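PDB 4ZM6: N-acetyl-beta-D glucosaminidase, which is a fungal family 3 beta-N-acetylglucosaminidase that also carries a GCN5-related glucosamine N-acetyltransferase region, which binds acetyl-CoA. Local coordinates for residues D547-H552 with G592-F597; A555-I560 with P654-G659. One frame throughout, in Å; residues are numbered along the deposited sequence.

Contact 1 (D547-H552 with G592-F597); sequences DDDLDH and GKIVGF
Ile594 reaches the helix with an extended side chain: CG1 lies beside the backbone N and opposite the carbonyl carbon (chi1 -65°), and a chi2 of 178° carries CD1 straight on toward Asp549 and His552. On the other side, both Asp549 (chi1 -56°) and His552 hold CG beside their own backbone N, which places the carboxylate and the imidazole near that methyl. The contact belongs to the acetyltransferase domain of GCN5-related (GNAT) fold, where helix 546-561 packs on a mixed sheet; here its N-terminal part meets the start of strand 594-605, just ahead of a classic bulge at Val595-Gly596, opposite Ala587 of the adjoining strand 585-588.

The Asp549 carboxylate is buried, and its polar needs are met elsewhere: OD1 forms a salt bridge with Arg588 of that neighbouring strand, while OD2 accepts a hydrogen bond from the backbone N of Arg545, two anchors that would restrict rotation of the group the methyl packs against. Nearby, Asp548 forms salt bridges with Arg545 and with Lys262 of the second subunit, so this end of the helix also faces the dimer partner.

No hydrogen bond joins the segments, and the buried surface is small, 126 Å², so the evidence is for local van der Waals packing. All the touching on the strand side is done by one methyl group. Ile594 CD1 lies 3.5 Å from Asp549 OD1 and 3.8 Å from Asp549 CB, the two side chains crossing at about a right angle. The same methyl approaches His552 obliquely, with Ile594 CD1 4.2 Å from His552 ND1 and 4.0 Å from His552 CB.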
ATOM      1  N   ASP A 547       6.910   4.353 -19.962  1.00 54.34           N
ATOM      2  CA  ASP A 547       7.163   5.653 -20.589  1.00 55.48           C
ATOM      3  C   ASP A 547       8.578   6.168 -20.323  1.00 55.60           C
ATOM      4  O   ASP A 547       9.204   6.745 -21.209  1.00 56.30           O
ATOM      5  CB  ASP A 547       6.135   6.692 -20.133  1.00 57.99           C
ATOM      6  CG  ASP A 547       4.726   6.407 -20.667  1.00 61.55           C
ATOM      7  OD1 ASP A 547       4.589   5.731 -21.717  1.00 63.73           O
ATOM      8  OD2 ASP A 547       3.749   6.868 -20.036  1.00 61.25           O
ATOM      9  N   ASP A 548       9.086   5.941 -19.114  1.00 55.84           N
ATOM     10  CA  ASP A 548      10.393   6.459 -18.701  1.00 53.31           C
ATOM     11  C   ASP A 548      11.544   5.456 -18.820  1.00 52.51           C
ATOM     12  O   ASP A 548      12.678   5.850 -19.084  1.00 50.92           O
ATOM     13  CB  ASP A 548      10.315   6.946 -17.252  1.00 54.40           C
ATOM     14  CG  ASP A 548       9.275   8.030 -17.054  1.00 54.85           C
ATOM     15  OD1 ASP A 548       9.183   8.923 -17.927  1.00 55.53           O
ATOM     16  OD2 ASP A 548       8.553   7.993 -16.030  1.00 53.79           O
ATOM     17  N   ASP A 549      11.256   4.170 -18.621  1.00 53.35           N
ATOM     18  CA  ASP A 549      12.302   3.156 -18.428  1.00 52.67           C
ATOM     19  C   ASP A 549      12.586   2.253 -19.635  1.00 54.01           C
ATOM     20  O   ASP A 549      13.559   1.492 -19.622  1.00 53.76           O
ATOM     21  CB  ASP A 549      11.930   2.273 -17.235  1.00 51.53           C
ATOM     22  CG  ASP A 549      11.692   3.071 -15.963  1.00 51.45           C
ATOM     23  OD1 ASP A 549      12.251   4.187 -15.831  1.00 50.11           O
ATOM     24  OD2 ASP A 549      10.944   2.573 -15.090  1.00 51.31           O
ATOM     25  N   LEU A 550      11.751   2.330 -20.669  1.00 54.82           N
ATOM     26  CA  LEU A 550      11.848   1.402 -21.797  1.00 53.85           C
ATOM     27  C   LEU A 550      13.182   1.507 -22.544  1.00 53.95           C
ATOM     28  O   LEU A 550      13.787   0.486 -22.872  1.00 55.10           O
ATOM     29  CB  LEU A 550      10.676   1.605 -22.763  1.00 53.57           C
ATOM     30  CG  LEU A 550      10.681   0.780 -24.056  1.00 54.30           C
ATOM     31  CD1 LEU A 550      10.716  -0.713 -23.754  1.00 54.02           C
ATOM     32  CD2 LEU A 550       9.476   1.137 -24.918  1.00 53.43           C
ATOM     33  N   ASP A 551      13.636   2.727 -22.815  1.00 54.61           N
ATOM     34  CA  ASP A 551      14.907   2.926 -23.530  1.00 54.48           C
ATOM     35  C   ASP A 551      16.080   2.338 -22.763  1.00 53.00           C
ATOM     36  O   ASP A 551      16.965   1.726 -23.352  1.00 52.91           O
ATOM     37  CB  ASP A 551      15.170   4.410 -23.799  1.00 55.10           C
ATOM     38  CG  ASP A 551      14.319   4.957 -24.921  1.00 55.03           C
ATOM     39  OD1 ASP A 551      14.374   4.398 -26.037  1.00 55.23           O
ATOM     40  OD2 ASP A 551      13.609   5.958 -24.690  1.00 56.28           O
ATOM     41  N   HIS A 552      16.077   2.520 -21.448  1.00 53.35           N
ATOM     42  CA  HIS A 552      17.140   1.993 -20.602  1.00 53.57           C
ATOM     43  C   HIS A 552      17.121   0.478 -20.524  1.00 51.71           C
ATOM     44  O   HIS A 552      18.172  -0.161 -20.611  1.00 50.62           O
ATOM     45  CB  HIS A 552      17.047   2.591 -19.204  1.00 55.64           C
ATOM     46  CG  HIS A 552      17.450   4.028 -19.153  1.00 57.76           C
ATOM     47  ND1 HIS A 552      16.639   5.012 -18.628  1.00 57.97           N
ATOM     48  CD2 HIS A 552      18.568   4.652 -19.594  1.00 57.68           C
ATOM     49  CE1 HIS A 552      17.249   6.179 -18.730  1.00 58.88           C
ATOM     50  NE2 HIS A 552      18.420   5.988 -19.314  1.00 59.39           N
ATOM     51  N   GLY A 592      19.437   7.257  -9.151  1.00 74.68           N
ATOM     52  CA  GLY A 592      18.271   6.951  -9.989  1.00 70.76           C
ATOM     53  C   GLY A 592      18.575   6.257 -11.305  1.00 67.33           C
ATOM     54  O   GLY A 592      17.689   6.104 -12.152  1.00 64.84           O
ATOM     55  N   LYS A 593      19.820   5.829 -11.482  1.00 63.84           N
ATOM     56  CA  LYS A 593      20.223   5.164 -12.711  1.00 62.53           C
ATOM     57  C   LYS A 593      19.824   3.702 -12.635  1.00 61.80           C
ATOM     58  O   LYS A 593      20.089   3.032 -11.641  1.00 62.57           O
ATOM     59  CB  LYS A 593      21.725   5.289 -12.917  1.00 60.42           C
ATOM     60  CG  LYS A 593      22.261   4.541 -14.123  1.00 59.29           C
ATOM     61  CD  LYS A 593      23.769   4.704 -14.191  1.00 61.36           C
ATOM     62  CE  LYS A 593      24.452   3.491 -14.798  1.00 62.82           C
ATOM     63  NZ  LYS A 593      25.774   3.291 -14.157  1.00 64.02           N
ATOM     64  N   ILE A 594      19.189   3.218 -13.697  1.00 60.45           N
ATOM     65  CA  ILE A 594      18.674   1.855 -13.735  1.00 57.44           C
ATOM     66  C   ILE A 594      19.836   0.880 -13.902  1.00 56.08           C
ATOM     67  O   ILE A 594      20.659   1.033 -14.806  1.00 58.55           O
ATOM     68  CB  ILE A 594      17.628   1.687 -14.858  1.00 55.61           C
ATOM     69  CG1 ILE A 594      16.399   2.548 -14.537  1.00 55.89           C
ATOM     70  CG2 ILE A 594      17.241   0.222 -15.026  1.00 53.98           C
ATOM     71  CD1 ILE A 594      15.306   2.509 -15.583  1.00 56.72           C
ATOM     72  N   VAL A 595      19.905  -0.100 -13.005  1.00 52.47           N
ATOM     73  CA  VAL A 595      20.993  -1.079 -13.000  1.00 51.35           C
ATOM     74  C   VAL A 595      20.521  -2.520 -13.200  1.00 49.31           C
ATOM     75  O   VAL A 595      21.279  -3.354 -13.687  1.00 47.72           O
ATOM     76  CB  VAL A 595      21.841  -0.973 -11.714  1.00 52.29           C
ATOM     77  CG1 VAL A 595      22.617   0.333 -11.720  1.00 52.32           C
ATOM     78  CG2 VAL A 595      20.980  -1.076 -10.459  1.00 52.79           C
ATOM     79  N   GLY A 596      19.279  -2.810 -12.830  1.00 49.26           N
ATOM     80  CA  GLY A 596      18.691  -4.122 -13.086  1.00 49.11           C
ATOM     81  C   GLY A 596      17.205  -4.052 -13.379  1.00 48.34           C
ATOM     82  O   GLY A 596      16.537  -3.064 -13.059  1.00 47.97           O
ATOM     83  N   PHE A 597      16.692  -5.122 -13.975  1.00 47.24           N
ATOM     84  CA  PHE A 597      15.293  -5.203 -14.352  1.00 46.86           C
ATOM     85  C   PHE A 597      14.767  -6.614 -14.120  1.00 45.69           C
ATOM     86  O   PHE A 597      15.490  -7.590 -14.306  1.00 43.71           O
ATOM     87  CB  PHE A 597      15.145  -4.811 -15.829  1.00 49.02           C
ATOM     88  CG  PHE A 597      13.786  -5.088 -16.400  1.00 49.32           C
ATOM     89  CD1 PHE A 597      12.754  -4.190 -16.221  1.00 49.74           C
ATOM     90  CD2 PHE A 597      13.543  -6.254 -17.110  1.00 50.67           C
ATOM     91  CE1 PHE A 597      11.497  -4.442 -16.740  1.00 50.89           C
ATOM     92  CE2 PHE A 597      12.289  -6.516 -17.631  1.00 51.24           C
ATOM     93  CZ  PHE A 597      11.264  -5.606 -17.445  1.00 51.36           C
TER

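Contact 2 (A555-I560 with P654-G659); sequences AMWDDI and PRFFPG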
ATOM      1  N   ALA A 555      18.478  -0.819 -23.705  1.00 47.43           N
ATOM      2  CA  ALA A 555      19.944  -0.744 -23.689  1.00 48.00           C
ATOM      3  C   ALA A 555      20.559  -1.838 -22.823  1.00 47.16           C
ATOM      4  O   ALA A 555      21.579  -2.417 -23.175  1.00 46.40           O
ATOM      5  CB  ALA A 555      20.400   0.619 -23.203  1.00 48.75           C
ATOM      6  N   MET A 556      19.925  -2.123 -21.691  1.00 47.97           N
ATOM      7  CA  MET A 556      20.399  -3.176 -20.806  1.00 48.79           C
ATOM      8  C   MET A 556      20.341  -4.537 -21.505  1.00 48.98           C
ATOM      9  O   MET A 556      21.238  -5.364 -21.323  1.00 49.25           O
ATOM     10  CB  MET A 556      19.580  -3.197 -19.509  1.00 49.27           C
ATOM     11  CG  MET A 556      20.257  -3.920 -18.355  1.00 49.30           C
ATOM     12  SD  MET A 556      19.167  -4.105 -16.929  1.00 51.24           S
ATOM     13  CE  MET A 556      19.147  -2.433 -16.304  1.00 49.95           C
ATOM     14  N   TRP A 557      19.295  -4.765 -22.300  1.00 48.09           N
ATOM     15  CA  TRP A 557      19.147  -6.036 -23.009  1.00 47.46           C
ATOM     16  C   TRP A 557      20.253  -6.237 -24.019  1.00 48.14           C
ATOM     17  O   TRP A 557      20.810  -7.328 -24.123  1.00 48.04           O
ATOM     18  CB  TRP A 557      17.792  -6.152 -23.715  1.00 47.35           C
ATOM     19  CG  TRP A 557      17.678  -7.417 -24.513  1.00 46.07           C
ATOM     20  CD1 TRP A 557      18.272  -7.683 -25.715  1.00 46.67           C
ATOM     21  CD2 TRP A 557      16.948  -8.596 -24.160  1.00 44.95           C
ATOM     22  NE1 TRP A 557      17.957  -8.954 -26.131  1.00 47.01           N
ATOM     23  CE2 TRP A 557      17.142  -9.536 -25.196  1.00 44.85           C
ATOM     24  CE3 TRP A 557      16.145  -8.949 -23.071  1.00 44.28           C
ATOM     25  CZ2 TRP A 557      16.567 -10.803 -25.176  1.00 43.65           C
ATOM     26  CZ3 TRP A 557      15.565 -10.214 -23.054  1.00 44.24           C
ATOM     27  CH2 TRP A 557      15.781 -11.123 -24.101  1.00 43.83           C
ATOM     28  N   ASP A 558      20.551  -5.197 -24.784  1.00 50.13           N
ATOM     29  CA  ASP A 558      21.573  -5.306 -25.814  1.00 53.05           C
ATOM     30  C   ASP A 558      22.921  -5.519 -25.156  1.00 54.11           C
ATOM     31  O   ASP A 558      23.736  -6.308 -25.624  1.00 54.09           O
ATOM     32  CB  ASP A 558      21.607  -4.057 -26.695  1.00 53.57           C
ATOM     33  CG  ASP A 558      22.480  -4.237 -27.918  1.00 54.05           C
ATOM     34  OD1 ASP A 558      22.229  -5.183 -28.695  1.00 54.17           O
ATOM     35  OD2 ASP A 558      23.424  -3.439 -28.097  1.00 55.28           O
ATOM     36  N   ASP A 559      23.136  -4.816 -24.050  1.00 56.80           N
ATOM     37  CA  ASP A 559      24.372  -4.920 -23.288  1.00 58.32           C
ATOM     38  C   ASP A 559      24.630  -6.351 -22.791  1.00 55.49           C
ATOM     39  O   ASP A 559      25.767  -6.815 -22.818  1.00 56.58           O
ATOM     40  CB  ASP A 559      24.326  -3.939 -22.110  1.00 61.81           C
ATOM     41  CG  ASP A 559      25.667  -3.763 -21.438  1.00 67.21           C
ATOM     42  OD1 ASP A 559      26.704  -4.097 -22.054  1.00 69.07           O
ATOM     43  OD2 ASP A 559      25.683  -3.279 -20.285  1.00 74.67           O
ATOM     44  N   ILE A 560      23.572  -7.042 -22.367  1.00 51.96           N
ATOM     45  CA  ILE A 560      23.671  -8.375 -21.757  1.00 50.73           C
ATOM     46  C   ILE A 560      23.456  -9.518 -22.748  1.00 51.13           C
ATOM     47  O   ILE A 560      24.187 -10.504 -22.715  1.00 50.78           O
ATOM     48  CB  ILE A 560      22.642  -8.522 -20.613  1.00 49.75           C
ATOM     49  CG1 ILE A 560      23.040  -7.607 -19.456  1.00 51.16           C
ATOM     50  CG2 ILE A 560      22.526  -9.969 -20.145  1.00 47.80           C
ATOM     51  CD1 ILE A 560      21.993  -7.480 -18.376  1.00 51.69           C
ATOM     52  N   PRO A 654       3.048 -14.061 -23.187  1.00 44.00           N
ATOM     53  CA  PRO A 654       4.221 -13.785 -24.027  1.00 43.93           C
ATOM     54  C   PRO A 654       5.515 -14.232 -23.357  1.00 45.29           C
ATOM     55  O   PRO A 654       5.487 -14.708 -22.221  1.00 47.27           O
ATOM     56  CB  PRO A 654       4.202 -12.258 -24.182  1.00 43.63           C
ATOM     57  CG  PRO A 654       3.440 -11.756 -23.009  1.00 43.57           C
ATOM     58  CD  PRO A 654       2.425 -12.819 -22.692  1.00 43.90           C
ATOM     59  N   ARG A 655       6.644 -14.057 -24.039  1.00 46.09           N
ATOM     60  CA  ARG A 655       7.872 -14.721 -23.623  1.00 45.96           C
ATOM     61  C   ARG A 655       9.126 -14.201 -24.296  1.00 45.84           C
ATOM     62  O   ARG A 655       9.146 -14.004 -25.503  1.00 45.33           O
ATOM     63  CB  ARG A 655       7.738 -16.214 -23.927  1.00 46.05           C
ATOM     64  CG  ARG A 655       9.040 -16.998 -23.908  1.00 46.55           C
ATOM     65  CD  ARG A 655       9.004 -18.200 -24.832  1.00 46.93           C
ATOM     66  NE  ARG A 655       7.713 -18.880 -24.815  1.00 47.07           N
ATOM     67  CZ  ARG A 655       7.403 -19.900 -25.608  1.00 47.74           C
ATOM     68  NH1 ARG A 655       8.298 -20.387 -26.468  1.00 48.20           N
ATOM     69  NH2 ARG A 655       6.197 -20.444 -25.530  1.00 47.10           N
ATOM     70  N   PHE A 656      10.177 -14.010 -23.497  1.00 47.98           N
ATOM     71  CA  PHE A 656      11.541 -13.894 -24.015  1.00 49.01           C
ATOM     72  C   PHE A 656      12.165 -15.284 -24.112  1.00 48.81           C
ATOM     73  O   PHE A 656      12.708 -15.656 -25.147  1.00 48.89           O
ATOM     74  CB  PHE A 656      12.404 -13.045 -23.096  1.00 49.79           C
ATOM     75  CG  PHE A 656      11.909 -11.642 -22.909  1.00 50.33           C
ATOM     76  CD1 PHE A 656      12.080 -10.695 -23.906  1.00 50.67           C
ATOM     77  CD2 PHE A 656      11.307 -11.258 -21.721  1.00 49.99           C
ATOM     78  CE1 PHE A 656      11.644  -9.394 -23.726  1.00 52.15           C
ATOM     79  CE2 PHE A 656      10.871  -9.960 -21.533  1.00 50.63           C
ATOM     80  CZ  PHE A 656      11.037  -9.025 -22.538  1.00 51.63           C
ATOM     81  N   PHE A 657      12.088 -16.038 -23.014  1.00 49.24           N
ATOM     82  CA  PHE A 657      12.621 -17.400 -22.930  1.00 46.24           C
ATOM     83  C   PHE A 657      11.628 -18.317 -22.202  1.00 46.16           C
ATOM     84  O   PHE A 657      10.921 -17.868 -21.296  1.00 45.15           O
ATOM     85  CB  PHE A 657      13.949 -17.408 -22.168  1.00 45.26           C
ATOM     86  CG  PHE A 657      14.972 -16.425 -22.686  1.00 44.87           C
ATOM     87  CD1 PHE A 657      15.410 -16.479 -24.004  1.00 45.56           C
ATOM     88  CD2 PHE A 657      15.528 -15.468 -21.844  1.00 43.84           C
ATOM     89  CE1 PHE A 657      16.360 -15.580 -24.475  1.00 44.92           C
ATOM     90  CE2 PHE A 657      16.479 -14.569 -22.309  1.00 43.28           C
ATOM     91  CZ  PHE A 657      16.898 -14.626 -23.625  1.00 43.66           C
ATOM     92  N   PRO A 658      11.558 -19.603 -22.602  1.00 46.60           N
ATOM     93  CA  PRO A 658      10.697 -20.579 -21.931  1.00 46.96           C
ATOM     94  C   PRO A 658      11.342 -21.159 -20.677  1.00 48.15           C
ATOM     95  O   PRO A 658      10.648 -21.683 -19.811  1.00 49.57           O
ATOM     96  CB  PRO A 658      10.548 -21.673 -22.979  1.00 45.93           C
ATOM     97  CG  PRO A 658      11.859 -21.657 -23.685  1.00 45.63           C
ATOM     98  CD  PRO A 658      12.277 -20.214 -23.737  1.00 46.07           C
ATOM     99  N   GLY A 659      12.667 -21.092 -20.615  1.00 49.00           N
ATOM    100  CA  GLY A 659      13.430 -21.502 -19.451  1.00 49.66           C
ATOM    101  C   GLY A 659      14.690 -20.670 -19.455  1.00 49.15           C
ATOM    102  O   GLY A 659      14.664 -19.523 -19.899  1.00 47.35           O
TER
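Trp557 meets Phe656 and Phe657 with the far end of its indole. With CG anti to the backbone N (chi1 176°), the indole extends from the helix toward the loop, presenting CZ3 and CH2. Phe656 makes an oblique pairing with the six-membered ring, inclined by 36° with centroids 5.1 Å apart; its tightest approach is Trp557 CZ3 to Phe656 CD1, 3.6 Å. Phe657 and Trp557 point at each other from opposite directions. The Phe657 plane is nearly parallel to the six-membered ring, at 21°, but displaced so far that little of one ring lies over the other, the centroids being 5.8 Å apart and Trp557 CH2 lying 3.7 Å from Phe657 CZ.

The three rings make up a buried aromatic cluster, with no hydrogen bond between the segments. In the GNAT fold this joins helix 546-561 to the loop that follows strand 646-649, close to the acetyl-CoA pocket: Ile560 and Phe657 both touch the bound cofactor. Phe561 and Trp565 extend the aromatic group, each meeting Phe657 edge-to-face, while Trp557 NE1 is hydrogen-bonded to Trp565 O, which would limit swinging of the indole. Within the loop, Phe656 CB rests over the outer part of one face of the Phe657 ring, 4.1 Å from its plane.

How the contacts relate
Contacts 1 and 2 share helix 546-561 and lie within one acetyltransferase domain, their centres 14 Å apart. Along the chain the order is 547-552, 555-560, 592-597, 654-659, so the segments alternate: the helix supplies its earlier part to the strand 594-605 and its later part to the loop after strand 646-649. Met556 joins the two directly, its CE lying 3.5 Å from Ile594 CG2 and 3.4 Å from Val595 C. The helix thus connects the dimer-facing side, near contact 1, with contact 2 beside the acetyl-CoA; Ile594 remains about 12 Å from the cofactor, side chain to ligand, against about 4 Å for Phe657.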